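Local coordinates for protein aminoglycoside 3'-phosphotransferase AphA1-IAB (Acinetobacter baumannii, PDB 4GKH) that phosphorylates kanamycin and related aminoglycosides at the 3'-hydroxyl, and so confers resistance to these antibiotics, at residues Val71-Leu76 / Ala95-Thr100; Asp229-Trp234 / Asn260-His265. All coordinates share one frame; numbering follows the deposited sequence.

Contact 1: Val71-Leu76 / Ala95-Thr100; sequences VRLNWL and AWLLTT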
ATOM      1  N   VAL A  71      -0.856  -3.749  13.750  1.00 28.64           N
ATOM      2  CA  VAL A  71       0.142  -4.748  14.132  1.00 30.97           C
ATOM      3  C   VAL A  71       1.248  -4.867  13.106  1.00 29.75           C
ATOM      4  O   VAL A  71       2.382  -5.197  13.450  1.00 30.66           O
ATOM      5  CB  VAL A  71      -0.436  -6.137  14.391  1.00 35.61           C
ATOM      6  CG1 VAL A  71      -1.294  -6.091  15.607  1.00 51.09           C
ATOM      7  CG2 VAL A  71      -1.182  -6.667  13.166  1.00 33.49           C
ATOM      8  N   ARG A  72       0.911  -4.618  11.849  1.00 29.77           N
ATOM      9  CA  ARG A  72       1.926  -4.612  10.805  1.00 31.01           C
ATOM     10  C   ARG A  72       2.887  -3.424  10.959  1.00 31.53           C
ATOM     11  O   ARG A  72       4.104  -3.574  10.754  1.00 31.47           O
ATOM     12  CB  ARG A  72       1.272  -4.674   9.417  1.00 29.19           C
ATOM     13  CG  ARG A  72       0.879  -6.115   9.042  1.00 27.61           C
ATOM     14  CD  ARG A  72      -0.308  -6.175   8.075  1.00 27.62           C
ATOM     15  NE  ARG A  72      -0.762  -7.552   7.863  1.00 30.95           N
ATOM     16  CZ  ARG A  72      -1.534  -8.229   8.712  1.00 37.91           C
ATOM     17  NH1 ARG A  72      -1.941  -7.662   9.846  1.00 28.71           N
ATOM     18  NH2 ARG A  72      -1.897  -9.471   8.428  1.00 29.26           N
ATOM     19  N   LEU A  73       2.353  -2.260  11.343  1.00 33.10           N
ATOM     20  CA  LEU A  73       3.201  -1.092  11.639  1.00 35.04           C
ATOM     21  C   LEU A  73       4.127  -1.416  12.797  1.00 33.39           C
ATOM     22  O   LEU A  73       5.317  -1.098  12.782  1.00 32.94           O
ATOM     23  CB  LEU A  73       2.368   0.125  12.051  1.00 36.49           C
ATOM     24  CG  LEU A  73       1.723   1.068  11.034  1.00 40.94           C
ATOM     25  CD1 LEU A  73       0.741   1.967  11.764  1.00 52.44           C
ATOM     26  CD2 LEU A  73       2.788   1.902  10.343  1.00 39.30           C
ATOM     27  N   ASN A  74       3.560  -2.032  13.818  1.00 28.99           N
ATOM     28  CA  ASN A  74       4.335  -2.388  15.000  1.00 31.48           C
ATOM     29  C   ASN A  74       5.501  -3.313  14.647  1.00 39.40           C
ATOM     30  O   ASN A  74       6.602  -3.159  15.181  1.00 38.61           O
ATOM     31  CB  ASN A  74       3.418  -3.013  16.050  1.00 33.88           C
ATOM     32  CG  ASN A  74       4.110  -3.221  17.379  1.00 71.81           C
ATOM     33  OD1 ASN A  74       4.498  -2.262  18.045  1.00 53.03           O
ATOM     34  ND2 ASN A  74       4.249  -4.479  17.783  1.00 57.34           N
ATOM     35  N   TRP A  75       5.270  -4.242  13.718  1.00 26.74           N
ATOM     36  CA  TRP A  75       6.310  -5.185  13.312  1.00 32.64           C
ATOM     37  C   TRP A  75       7.352  -4.577  12.387  1.00 31.81           C
ATOM     38  O   TRP A  75       8.567  -4.679  12.629  1.00 30.74           O
ATOM     39  CB  TRP A  75       5.713  -6.431  12.641  1.00 32.82           C
ATOM     40  CG  TRP A  75       6.789  -7.294  12.076  1.00 35.47           C
ATOM     41  CD1 TRP A  75       7.678  -8.086  12.777  1.00 31.92           C
ATOM     42  CD2 TRP A  75       7.145  -7.419  10.700  1.00 30.78           C
ATOM     43  NE1 TRP A  75       8.551  -8.695  11.911  1.00 38.62           N
ATOM     44  CE2 TRP A  75       8.242  -8.312  10.630  1.00 33.76           C
ATOM     45  CE3 TRP A  75       6.627  -6.889   9.516  1.00 27.99           C
ATOM     46  CZ2 TRP A  75       8.834  -8.673   9.423  1.00 30.69           C
ATOM     47  CZ3 TRP A  75       7.241  -7.232   8.307  1.00 29.47           C
ATOM     48  CH2 TRP A  75       8.320  -8.119   8.273  1.00 34.69           C
ATOM     49  N   LEU A  76       6.878  -3.945  11.322  1.00 28.02           N
ATOM     50  CA  LEU A  76       7.760  -3.555  10.224  1.00 32.18           C
ATOM     51  C   LEU A  76       8.691  -2.391  10.588  1.00 33.35           C
ATOM     52  O   LEU A  76       9.735  -2.181   9.954  1.00 30.73           O
ATOM     53  CB  LEU A  76       6.921  -3.240   8.984  1.00 31.98           C
ATOM     54  CG  LEU A  76       7.652  -2.871   7.689  1.00 34.87           C
ATOM     55  CD1 LEU A  76       8.644  -3.957   7.292  1.00 27.86           C
ATOM     56  CD2 LEU A  76       6.628  -2.639   6.583  1.00 31.86           C
ATOM     57  N   ALA A  95     -12.062   0.619  15.998  1.00 28.16           N
ATOM     58  CA  ALA A  95     -10.613   0.678  16.152  1.00 32.92           C
ATOM     59  C   ALA A  95     -10.158   2.099  15.845  1.00 34.96           C
ATOM     60  O   ALA A  95     -10.598   2.714  14.865  1.00 30.44           O
ATOM     61  CB  ALA A  95      -9.936  -0.326  15.235  1.00 28.74           C
ATOM     62  N   TRP A  96      -9.290   2.629  16.703  1.00 30.79           N
ATOM     63  CA  TRP A  96      -8.742   3.973  16.522  1.00 28.92           C
ATOM     64  C   TRP A  96      -7.221   3.873  16.496  1.00 29.75           C
ATOM     65  O   TRP A  96      -6.647   3.387  17.462  1.00 30.80           O
ATOM     66  CB  TRP A  96      -9.157   4.838  17.711  1.00 32.75           C
ATOM     67  CG  TRP A  96     -10.640   5.033  17.833  1.00 37.56           C
ATOM     68  CD1 TRP A  96     -11.528   4.209  18.473  1.00 40.19           C
ATOM     69  CD2 TRP A  96     -11.406   6.127  17.313  1.00 37.73           C
ATOM     70  NE1 TRP A  96     -12.801   4.721  18.373  1.00 41.30           N
ATOM     71  CE2 TRP A  96     -12.754   5.899  17.672  1.00 39.52           C
ATOM     72  CE3 TRP A  96     -11.086   7.276  16.583  1.00 40.66           C
ATOM     73  CZ2 TRP A  96     -13.783   6.779  17.319  1.00 49.93           C
ATOM     74  CZ3 TRP A  96     -12.116   8.159  16.236  1.00 41.97           C
ATOM     75  CH2 TRP A  96     -13.447   7.900  16.608  1.00 40.84           C
ATOM     76  N   LEU A  97      -6.578   4.347  15.424  1.00 27.82           N
ATOM     77  CA  LEU A  97      -5.117   4.266  15.298  1.00 29.70           C
ATOM     78  C   LEU A  97      -4.509   5.669  15.126  1.00 28.75           C
ATOM     79  O   LEU A  97      -4.746   6.319  14.113  1.00 30.46           O
ATOM     80  CB  LEU A  97      -4.757   3.392  14.080  1.00 26.37           C
ATOM     81  CG  LEU A  97      -3.268   3.294  13.692  1.00 30.02           C
ATOM     82  CD1 LEU A  97      -2.413   2.774  14.860  1.00 28.92           C
ATOM     83  CD2 LEU A  97      -3.134   2.396  12.452  1.00 31.36           C
ATOM     84  N   LEU A  98      -3.747   6.126  16.122  1.00 32.02           N
ATOM     85  CA  LEU A  98      -3.141   7.454  16.101  1.00 32.69           C
ATOM     86  C   LEU A  98      -1.650   7.327  15.799  1.00 31.27           C
ATOM     87  O   LEU A  98      -0.915   6.694  16.568  1.00 30.52           O
ATOM     88  CB  LEU A  98      -3.312   8.128  17.477  1.00 28.22           C
ATOM     89  CG  LEU A  98      -2.790   9.579  17.577  1.00 32.40           C
ATOM     90  CD1 LEU A  98      -3.596  10.525  16.657  1.00 32.67           C
ATOM     91  CD2 LEU A  98      -2.787  10.097  19.004  1.00 37.32           C
ATOM     92  N   THR A  99      -1.193   7.929  14.698  1.00 30.97           N
ATOM     93  CA  THR A  99       0.217   7.828  14.320  1.00 37.83           C
ATOM     94  C   THR A  99       0.820   9.199  14.027  1.00 32.68           C
ATOM     95  O   THR A  99       0.097  10.162  13.769  1.00 30.52           O
ATOM     96  CB  THR A  99       0.411   6.952  13.062  1.00 35.36           C
ATOM     97  OG1 THR A  99      -0.163   7.615  11.928  1.00 36.62           O
ATOM     98  CG2 THR A  99      -0.254   5.575  13.241  1.00 33.54           C
ATOM     99  N   THR A 100       2.146   9.277  14.050  1.00 34.73           N
ATOM    100  CA  THR A 100       2.842  10.493  13.645  1.00 29.71           C
ATOM    101  C   THR A 100       2.696  10.692  12.132  1.00 33.98           C
ATOM    102  O   THR A 100       2.512   9.729  11.394  1.00 42.38           O
ATOM    103  CB  THR A 100       4.344  10.425  14.008  1.00 34.48           C
ATOM    104  OG1 THR A 100       4.970   9.334  13.302  1.00 40.25           O
ATOM    105  CG2 THR A 100       4.513  10.247  15.492  1.00 39.39           C
TER
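Leu73 reaches from the helix to the strand with a single methyl, CD1, which forms a triangle with two methyls from residues spaced two apart on the strand, Leu97 CD2 and Thr99 CG2. Leu73 CD1 is 4.0 Å from Leu97 CD2, and the same methyl lies 4.0 Å from Thr99 CG2. Both are ordinary van der Waals separations between carbons, and the contact is entirely apolar. Leu73 has CG anti to its carbonyl carbon (chi1 -83°), which extends the branched end from the helix toward the sheet. At Thr99 the rotation about the first side-chain bond (chi1 67°) sets CG2 anti to the carbonyl carbon, facing Leu73. The Leu73 side chain crosses that of Thr99 at roughly a right angle and meets Leu97 more obliquely.

This small, buried cluster is the close part of the interface; around it the backbones stand well apart. Even the nearest pair of CA atoms, those of Leu73 and Thr99, is 9.8 Å apart, and only 80 Å² of surface is buried between the segments. Neighbours fill in the packing: Ile85 and Val218 also touch Leu73, while Val66, Glu69 and Phe88 touch Leu97. On the helix, Asn74 is exposed, and Arg72 and Trp75 are partly exposed; Arg72 NE is hydrogen-bonded to Val221 O.

The side chain of Thr99 lies about 5 Å from the bound pyrazolopyrimidine inhibitor, and the next residue, Thr100, touches it. Helix 61-76 packed against the five-stranded antiparallel sheet is the arrangement of the N-terminal lobe of the eukaryotic protein kinase-like fold, where this helix probably corresponds to the kinase C-helix and strand 94-100 leads into the nucleotide pocket, occupied here by the inhibitor.

Contact 2: Asp229-Trp234 / Asn260-His265; sequences DLAILW and NKLQFH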
ATOM      1  N   ASP A 229       4.318  -6.294  -5.248  1.00 29.40           N
ATOM      2  CA  ASP A 229       4.712  -4.892  -5.118  1.00 25.11           C
ATOM      3  C   ASP A 229       5.130  -4.321  -6.460  1.00 30.42           C
ATOM      4  O   ASP A 229       4.791  -3.184  -6.793  1.00 31.23           O
ATOM      5  CB  ASP A 229       5.846  -4.736  -4.083  1.00 25.97           C
ATOM      6  CG  ASP A 229       5.362  -4.998  -2.632  1.00 31.51           C
ATOM      7  OD1 ASP A 229       4.140  -4.835  -2.361  1.00 29.01           O
ATOM      8  OD2 ASP A 229       6.211  -5.360  -1.779  1.00 31.25           O
ATOM      9  N   LEU A 230       5.871  -5.112  -7.225  1.00 29.29           N
ATOM     10  CA  LEU A 230       6.335  -4.661  -8.523  1.00 32.04           C
ATOM     11  C   LEU A 230       5.151  -4.323  -9.431  1.00 36.65           C
ATOM     12  O   LEU A 230       5.197  -3.325 -10.146  1.00 31.56           O
ATOM     13  CB  LEU A 230       7.221  -5.715  -9.176  1.00 30.88           C
ATOM     14  CG  LEU A 230       8.613  -5.928  -8.581  1.00 36.54           C
ATOM     15  CD1 LEU A 230       9.153  -7.267  -9.057  1.00 33.44           C
ATOM     16  CD2 LEU A 230       9.554  -4.775  -8.979  1.00 33.24           C
ATOM     17  N   ALA A 231       4.089  -5.130  -9.386  1.00 31.40           N
ATOM     18  CA  ALA A 231       2.971  -4.948 -10.325  1.00 29.42           C
ATOM     19  C   ALA A 231       2.242  -3.640 -10.081  1.00 28.68           C
ATOM     20  O   ALA A 231       1.917  -2.895 -11.016  1.00 30.05           O
ATOM     21  CB  ALA A 231       1.979  -6.120 -10.240  1.00 31.11           C
ATOM     22  N   ILE A 232       1.971  -3.365  -8.814  1.00 30.13           N
ATOM     23  CA  ILE A 232       1.192  -2.194  -8.468  1.00 29.65           C
ATOM     24  C   ILE A 232       1.946  -0.911  -8.785  1.00 32.42           C
ATOM     25  O   ILE A 232       1.363   0.039  -9.301  1.00 30.19           O
ATOM     26  CB  ILE A 232       0.733  -2.256  -6.996  1.00 28.83           C
ATOM     27  CG1 ILE A 232      -0.264  -3.415  -6.840  1.00 36.27           C
ATOM     28  CG2 ILE A 232       0.123  -0.930  -6.554  1.00 33.60           C
ATOM     29  CD1 ILE A 232      -0.950  -3.487  -5.464  1.00 40.49           C
ATOM     30  N   LEU A 233       3.247  -0.887  -8.500  1.00 27.95           N
ATOM     31  CA  LEU A 233       4.025   0.314  -8.796  1.00 25.36           C
ATOM     32  C   LEU A 233       4.160   0.481 -10.310  1.00 27.86           C
ATOM     33  O   LEU A 233       4.081   1.595 -10.844  1.00 31.90           O
ATOM     34  CB  LEU A 233       5.408   0.238  -8.129  1.00 26.34           C
ATOM     35  CG  LEU A 233       6.282   1.485  -8.338  1.00 31.91           C
ATOM     36  CD1 LEU A 233       5.539   2.737  -7.879  1.00 39.03           C
ATOM     37  CD2 LEU A 233       7.613   1.348  -7.589  1.00 28.62           C
ATOM     38  N   TRP A 234       4.399  -0.630 -11.005  1.00 32.84           N
ATOM     39  CA  TRP A 234       4.519  -0.618 -12.469  1.00 34.15           C
ATOM     40  C   TRP A 234       3.232  -0.071 -13.110  1.00 32.17           C
ATOM     41  O   TRP A 234       3.257   0.696 -14.087  1.00 33.37           O
ATOM     42  CB  TRP A 234       4.828  -2.041 -12.973  1.00 29.58           C
ATOM     43  CG  TRP A 234       5.016  -2.169 -14.449  1.00 35.37           C
ATOM     44  CD1 TRP A 234       6.187  -2.037 -15.143  1.00 35.60           C
ATOM     45  CD2 TRP A 234       4.013  -2.496 -15.417  1.00 34.45           C
ATOM     46  NE1 TRP A 234       5.966  -2.234 -16.484  1.00 37.64           N
ATOM     47  CE2 TRP A 234       4.641  -2.515 -16.680  1.00 41.34           C
ATOM     48  CE3 TRP A 234       2.643  -2.749 -15.342  1.00 38.33           C
ATOM     49  CZ2 TRP A 234       3.946  -2.793 -17.860  1.00 46.48           C
ATOM     50  CZ3 TRP A 234       1.947  -3.022 -16.525  1.00 44.69           C
ATOM     51  CH2 TRP A 234       2.603  -3.045 -17.759  1.00 42.39           C
ATOM     52  N   ASN A 260       3.517 -13.060 -16.995  1.00 36.97           N
ATOM     53  CA  ASN A 260       2.448 -13.823 -16.358  1.00 46.04           C
ATOM     54  C   ASN A 260       2.239 -13.420 -14.903  1.00 56.50           C
ATOM     55  O   ASN A 260       1.102 -13.257 -14.452  1.00 36.71           O
ATOM     56  CB  ASN A 260       2.714 -15.323 -16.457  1.00 53.86           C
ATOM     57  CG  ASN A 260       1.597 -16.152 -15.853  1.00 43.93           C
ATOM     58  OD1 ASN A 260       0.515 -16.269 -16.432  1.00 52.79           O
ATOM     59  ND2 ASN A 260       1.853 -16.735 -14.685  1.00 50.38           N
ATOM     60  N   LYS A 261       3.331 -13.257 -14.162  1.00 37.20           N
ATOM     61  CA  LYS A 261       3.211 -12.862 -12.767  1.00 35.29           C
ATOM     62  C   LYS A 261       2.784 -11.409 -12.661  1.00 38.11           C
ATOM     63  O   LYS A 261       2.037 -11.034 -11.762  1.00 33.13           O
ATOM     64  CB  LYS A 261       4.520 -13.097 -11.993  1.00 34.72           C
ATOM     65  CG  LYS A 261       4.836 -14.568 -11.764  1.00 39.29           C
ATOM     66  CD  LYS A 261       5.605 -14.784 -10.456  1.00 41.83           C
ATOM     67  CE  LYS A 261       7.043 -14.385 -10.541  1.00 60.22           C
ATOM     68  NZ  LYS A 261       7.781 -14.949  -9.380  1.00 54.87           N
ATOM     69  N   LEU A 262       3.243 -10.591 -13.601  1.00 36.92           N
ATOM     70  CA  LEU A 262       2.827  -9.197 -13.621  1.00 27.70           C
ATOM     71  C   LEU A 262       1.299  -9.118 -13.806  1.00 33.31           C
ATOM     72  O   LEU A 262       0.585  -8.463 -13.030  1.00 33.94           O
ATOM     73  CB  LEU A 262       3.539  -8.471 -14.772  1.00 34.36           C
ATOM     74  CG  LEU A 262       3.322  -6.967 -14.945  1.00 43.41           C
ATOM     75  CD1 LEU A 262       3.611  -6.242 -13.664  1.00 35.20           C
ATOM     76  CD2 LEU A 262       4.212  -6.429 -16.072  1.00 51.61           C
ATOM     77  N   GLN A 263       0.811  -9.812 -14.820  1.00 36.38           N
ATOM     78  CA  GLN A 263      -0.605  -9.769 -15.167  1.00 30.40           C
ATOM     79  C   GLN A 263      -1.442 -10.338 -14.030  1.00 33.76           C
ATOM     80  O   GLN A 263      -2.473  -9.764 -13.651  1.00 36.82           O
ATOM     81  CB  GLN A 263      -0.848 -10.565 -16.447  1.00 39.72           C
ATOM     82  CG  GLN A 263      -2.303 -10.658 -16.846  1.00 53.41           C
ATOM     83  CD  GLN A 263      -2.782  -9.441 -17.610  1.00 83.35           C
ATOM     84  OE1 GLN A 263      -2.292  -8.326 -17.410  1.00 61.67           O
ATOM     85  NE2 GLN A 263      -3.744  -9.651 -18.504  1.00 90.27           N
ATOM     86  N   PHE A 264      -1.001 -11.461 -13.473  1.00 29.39           N
ATOM     87  CA  PHE A 264      -1.718 -12.014 -12.335  1.00 29.71           C
ATOM     88  C   PHE A 264      -1.921 -11.004 -11.204  1.00 38.32           C
ATOM     89  O   PHE A 264      -3.030 -10.848 -10.696  1.00 30.32           O
ATOM     90  CB  PHE A 264      -1.094 -13.306 -11.786  1.00 32.58           C
ATOM     91  CG  PHE A 264      -1.762 -13.776 -10.522  1.00 29.13           C
ATOM     92  CD1 PHE A 264      -2.934 -14.515 -10.586  1.00 35.03           C
ATOM     93  CD2 PHE A 264      -1.257 -13.412  -9.273  1.00 33.36           C
ATOM     94  CE1 PHE A 264      -3.573 -14.937  -9.423  1.00 30.37           C
ATOM     95  CE2 PHE A 264      -1.903 -13.814  -8.107  1.00 38.45           C
ATOM     96  CZ  PHE A 264      -3.062 -14.579  -8.189  1.00 34.47           C
ATOM     97  N   HIS A 265      -0.861 -10.314 -10.802  1.00 32.36           N
ATOM     98  CA  HIS A 265      -0.964  -9.420  -9.665  1.00 26.93           C
ATOM     99  C   HIS A 265      -1.758  -8.152  -9.953  1.00 29.44           C
ATOM    100  O   HIS A 265      -2.429  -7.620  -9.064  1.00 33.46           O
ATOM    101  CB  HIS A 265       0.422  -9.111  -9.072  1.00 32.95           C
ATOM    102  CG  HIS A 265       1.024 -10.274  -8.344  1.00 29.97           C
ATOM    103  ND1 HIS A 265       1.825 -11.210  -8.968  1.00 28.95           N
ATOM    104  CD2 HIS A 265       0.884 -10.692  -7.063  1.00 36.49           C
ATOM    105  CE1 HIS A 265       2.181 -12.134  -8.091  1.00 38.03           C
ATOM    106  NE2 HIS A 265       1.623 -11.843  -6.927  1.00 35.97           N
TER
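Leu262 forks against helix 227-237. CD1 presses on the backbone at Ala231, 3.6 Å from Ala231 CA, and also reaches Trp234 CE3 at 4.0 Å. CD2 sits over the indole of Trp234, 3.8 Å from the centroid of its six-membered ring and 3° off the normal, a CH-pi contact on the face. With CG anti to the backbone N (chi1 -176°), Leu262 carries both methyls toward the neighbouring helix. One turn on, His265 adds its CB, 3.6 Å from Ala231 CB; the small alanine lets the backbones come close, with Ala231 CA and Leu262 CA 5.4 Å apart.

Behind this first shell, the His265 ring is held by its own helix: ND1 donates to Lys261 O at 2.8 Å, with the acceptor near the ring plane. That carbonyl also accepts from His265 N, and the two donors approach from opposite faces of its plane. Further out, Phe249 meets the Trp234 ring, and Lys261 forms a salt bridge with Asp225.

The axes of segments 229-234 and 260-265 cross at -73° with a closest approach of 8.6 Å, a steep helix-helix packing within the largely helical C-terminal lobe of the kinase-like fold, which also holds most of the kanamycin site.

In the fold
Both contacts are buried, though not equally: all three touching residues of contact 1 are buried, whereas Trp234 in contact 2 is partly exposed. They belong to different lobes of one kinase-like fold and share no helix or strand. Their centres are about 26 Å apart on opposite sides of the chain's centre, and they follow one another along the sequence. Contact 1 joins a helix to a sheet through three aliphatic groups and buries little surface. Contact 2 joins two helices, buries 223 Å², and brings in an aromatic face. Contact 1 lies next to the inhibitor pocket, while contact 2 stands back from the kanamycin site, the side chain of Trp234 being about 9 Å from kanamycin.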